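PDB 4ZXH: Abbfa_003403, which is a four-domain nonribosomal peptide synthetase whose condensation, adenylation, carrier and thioesterase domains probably join amino acid building blocks and release the product. Local coordinates for residues 340-345 and 351-356. Numbering follows the deposited sequence.
With PNS (4'-phosphopantetheine), chain B.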
loop_
_atom_site.group_PDB
_atom_site.type_symbol
_atom_site.label_atom_id
_atom_site.label_comp_id
_atom_site.label_asym_id
_atom_site.label_seq_id
_atom_site.Cartn_x
_atom_site.Cartn_y
_atom_site.Cartn_z
ATOM N N GLU A 340 -14.750 13.511 6.728
ATOM C CA GLU A 340 -14.295 14.883 6.516
ATOM C C GLU A 340 -13.748 15.499 7.811
ATOM O O GLU A 340 -12.722 16.170 7.785
ATOM C CB GLU A 340 -15.434 15.734 5.940
ATOM C CG GLU A 340 -15.192 17.244 5.896
ATOM C CD GLU A 340 -16.355 18.025 5.242
ATOM O OE1 GLU A 340 -17.315 17.403 4.722
ATOM O OE2 GLU A 340 -16.305 19.273 5.258
ATOM N N ALA A 341 -14.407 15.234 8.938
ATOM C CA ALA A 341 -14.036 15.843 10.221
ATOM C C ALA A 341 -12.823 15.185 10.857
ATOM O O ALA A 341 -11.960 15.862 11.390
ATOM C CB ALA A 341 -15.209 15.801 11.193
ATOM N N VAL A 342 -12.773 13.858 10.817
ATOM C CA VAL A 342 -11.661 13.106 11.392
ATOM C C VAL A 342 -10.395 13.309 10.581
ATOM O O VAL A 342 -9.287 13.355 11.111
ATOM C CB VAL A 342 -11.987 11.619 11.443
ATOM C CG1 VAL A 342 -10.794 10.824 11.955
ATOM C CG2 VAL A 342 -13.225 11.390 12.295
ATOM N N SER A 343 -10.607 13.424 9.278
ATOM C CA SER A 343 -9.582 13.657 8.278
ATOM C C SER A 343 -8.427 12.654 8.291
ATOM O O SER A 343 -7.271 13.050 8.362
ATOM C CB SER A 343 -9.033 15.072 8.420
ATOM O OG SER A 343 -8.295 15.433 7.258
ATOM N N PRO A 344 -8.732 11.360 8.150
ATOM C CA PRO A 344 -7.658 10.365 8.119
ATOM C C PRO A 344 -6.804 10.516 6.873
ATOM O O PRO A 344 -7.207 11.220 5.949
ATOM C CB PRO A 344 -8.416 9.032 8.092
ATOM C CG PRO A 344 -9.717 9.364 7.382
ATOM C CD PRO A 344 -10.036 10.793 7.749
ATOM N N LYS A 345 -5.646 9.867 6.849
ATOM C CA LYS A 345 -4.819 9.836 5.655
ATOM C C LYS A 345 -5.562 9.081 4.580
ATOM O O LYS A 345 -5.848 7.907 4.751
ATOM C CB LYS A 345 -3.476 9.157 5.915
ATOM C CG LYS A 345 -2.541 9.203 4.711
ATOM C CD LYS A 345 -1.379 8.229 4.830
ATOM C CE LYS A 345 -0.249 8.776 5.676
ATOM N NZ LYS A 345 0.752 7.700 5.856
ATOM N N ASN A 351 -11.060 1.276 2.585
ATOM C CA ASN A 351 -12.117 2.209 2.915
ATOM C C ASN A 351 -11.719 2.981 4.182
ATOM O O ASN A 351 -11.237 2.388 5.143
ATOM C CB ASN A 351 -13.441 1.477 3.102
ATOM C CG ASN A 351 -14.558 2.416 3.457
ATOM O OD1 ASN A 351 -15.116 3.090 2.588
ATOM N ND2 ASN A 351 -14.884 2.486 4.741
ATOM N N PRO A 352 -11.881 4.312 4.170
ATOM C CA PRO A 352 -11.506 5.187 5.291
ATOM C C PRO A 352 -12.113 4.760 6.626
ATOM O O PRO A 352 -13.268 4.336 6.615
ATOM C CB PRO A 352 -12.065 6.547 4.871
ATOM C CG PRO A 352 -12.072 6.500 3.387
ATOM C CD PRO A 352 -12.359 5.072 2.999
ATOM N N LEU A 353 -11.357 4.858 7.728
ATOM C CA LEU A 353 -11.879 4.644 9.099
ATOM C C LEU A 353 -12.300 3.219 9.482
ATOM O O LEU A 353 -12.036 2.777 10.605
ATOM C CB LEU A 353 -13.078 5.552 9.365
ATOM C CG LEU A 353 -12.756 7.037 9.378
ATOM C CD1 LEU A 353 -13.982 7.798 9.855
ATOM C CD2 LEU A 353 -11.526 7.334 10.253
ATOM N N ALA A 354 -12.975 2.517 8.579
ATOM C CA ALA A 354 -13.413 1.147 8.850
ATOM C C ALA A 354 -13.275 0.251 7.624
ATOM O O ALA A 354 -13.643 0.644 6.508
ATOM C CB ALA A 354 -14.856 1.140 9.332
ATOM N N GLN A 355 -12.767 -0.957 7.832
ATOM C CA GLN A 355 -12.638 -1.913 6.742
ATOM C C GLN A 355 -13.372 -3.220 7.037
ATOM O O GLN A 355 -13.285 -4.173 6.272
ATOM C CB GLN A 355 -11.172 -2.199 6.465
ATOM C CG GLN A 355 -10.358 -0.957 6.121
ATOM C CD GLN A 355 -9.805 -0.244 7.338
ATOM O OE1 GLN A 355 -9.322 -0.878 8.284
ATOM N NE2 GLN A 355 -9.882 1.086 7.326
ATOM N N ILE A 356 -14.062 -3.252 8.171
ATOM C CA ILE A 356 -14.805 -4.409 8.630
ATOM C C ILE A 356 -16.231 -3.954 8.858
ATOM O O ILE A 356 -16.446 -2.876 9.418
ATOM C CB ILE A 356 -14.246 -4.996 9.955
ATOM C CG1 ILE A 356 -12.722 -5.086 9.926
ATOM C CG2 ILE A 356 -14.891 -6.358 10.270
ATOM C CD1 ILE A 356 -12.199 -5.964 8.849
HETATM O O23 PNS B . -12.279 10.111 1.052
HETATM P P24 PNS B . -13.472 11.026 0.969
HETATM O O25 PNS B . -13.444 12.313 1.749
HETATM O O27 PNS B . -14.712 10.147 1.509
HETATM C C28 PNS B . -15.015 8.886 0.921
HETATM C C29 PNS B . -16.261 8.323 1.582
HETATM C C30 PNS B . -17.351 9.375 1.373
HETATM C C31 PNS B . -15.990 8.109 3.072
HETATM C C32 PNS B . -16.611 6.971 0.944
HETATM O O33 PNS B . -15.392 6.216 0.846
HETATM C C34 PNS B . -17.667 6.246 1.757
HETATM O O35 PNS B . -18.792 6.711 1.933
HETATM N N36 PNS B . -17.358 5.068 2.281
HETATM C C37 PNS B . -18.300 4.299 3.077
HETATM C C38 PNS B . -18.509 2.957 2.376
HETATM C C39 PNS B . -19.910 2.481 2.611
HETATM O O40 PNS B . -20.842 3.270 2.641
HETATM N N41 PNS B . -20.012 1.169 2.775
HETATM C C42 PNS B . -21.204 0.392 3.012
HETATM C C43 PNS B . -20.622 -0.939 3.441
HETATM S S44 PNS B . -20.635 -0.980 5.239
#
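Leu353 reaches across to the end of helix 335-342 with the far part of its side chain. Its CB has no neighbour in 340-345. One bond further out, CG lies 4.3 Å from Pro344 CG, while CD1 comes to 4.4 Å from Val342 CG2. The other methyl, CD2, settles between two residues, 4.0 Å from Val342 CG1 and also 4.0 Å from Pro344 CG. A branched leucine suits this place because CD2 can sit against both valine and proline while CD1 stays beside the valine. Val342, with CG1 anti to its backbone N (chi1 176°), offers both of its methyls to the leucine, and the Pro344 ring lies crosswise to that side chain.

Ser343, whose positive phi ends the helix, turns the chain so that Pro344 faces the 351-356 loop; the proline ring is a compact apolar surface for it, touching Pro352 as well. The whole contact belongs to the condensation domain, with a fold related to chloramphenicol acetyltransferase, and 351-356 is the last part of the loop that runs from helix 335-342 into strand 356-360. Val339, on the same helix, also packs on Pro344, Pro352 and Leu353.

The other side of the loop serves the phosphopantetheine, which is also hydrogen-bonded to Arg346. Leu353 forms the middle of a gamma turn, with Ala354 N bonded to Pro352 O. An asparagine fits beside it, since its amide can donate and accept at once: ND2 gives a nearly straight bond, 2.8 Å long, to Ala354 O, in that carbonyl's plane. This fixes the rotation of the Asn351 amide and presents OD1 to N36 of the cofactor at 3.0 Å, a more bent bond (144°). Gln355 steadies the backbone behind it, NE2 meeting Asn351 O almost head-on at 2.9 Å.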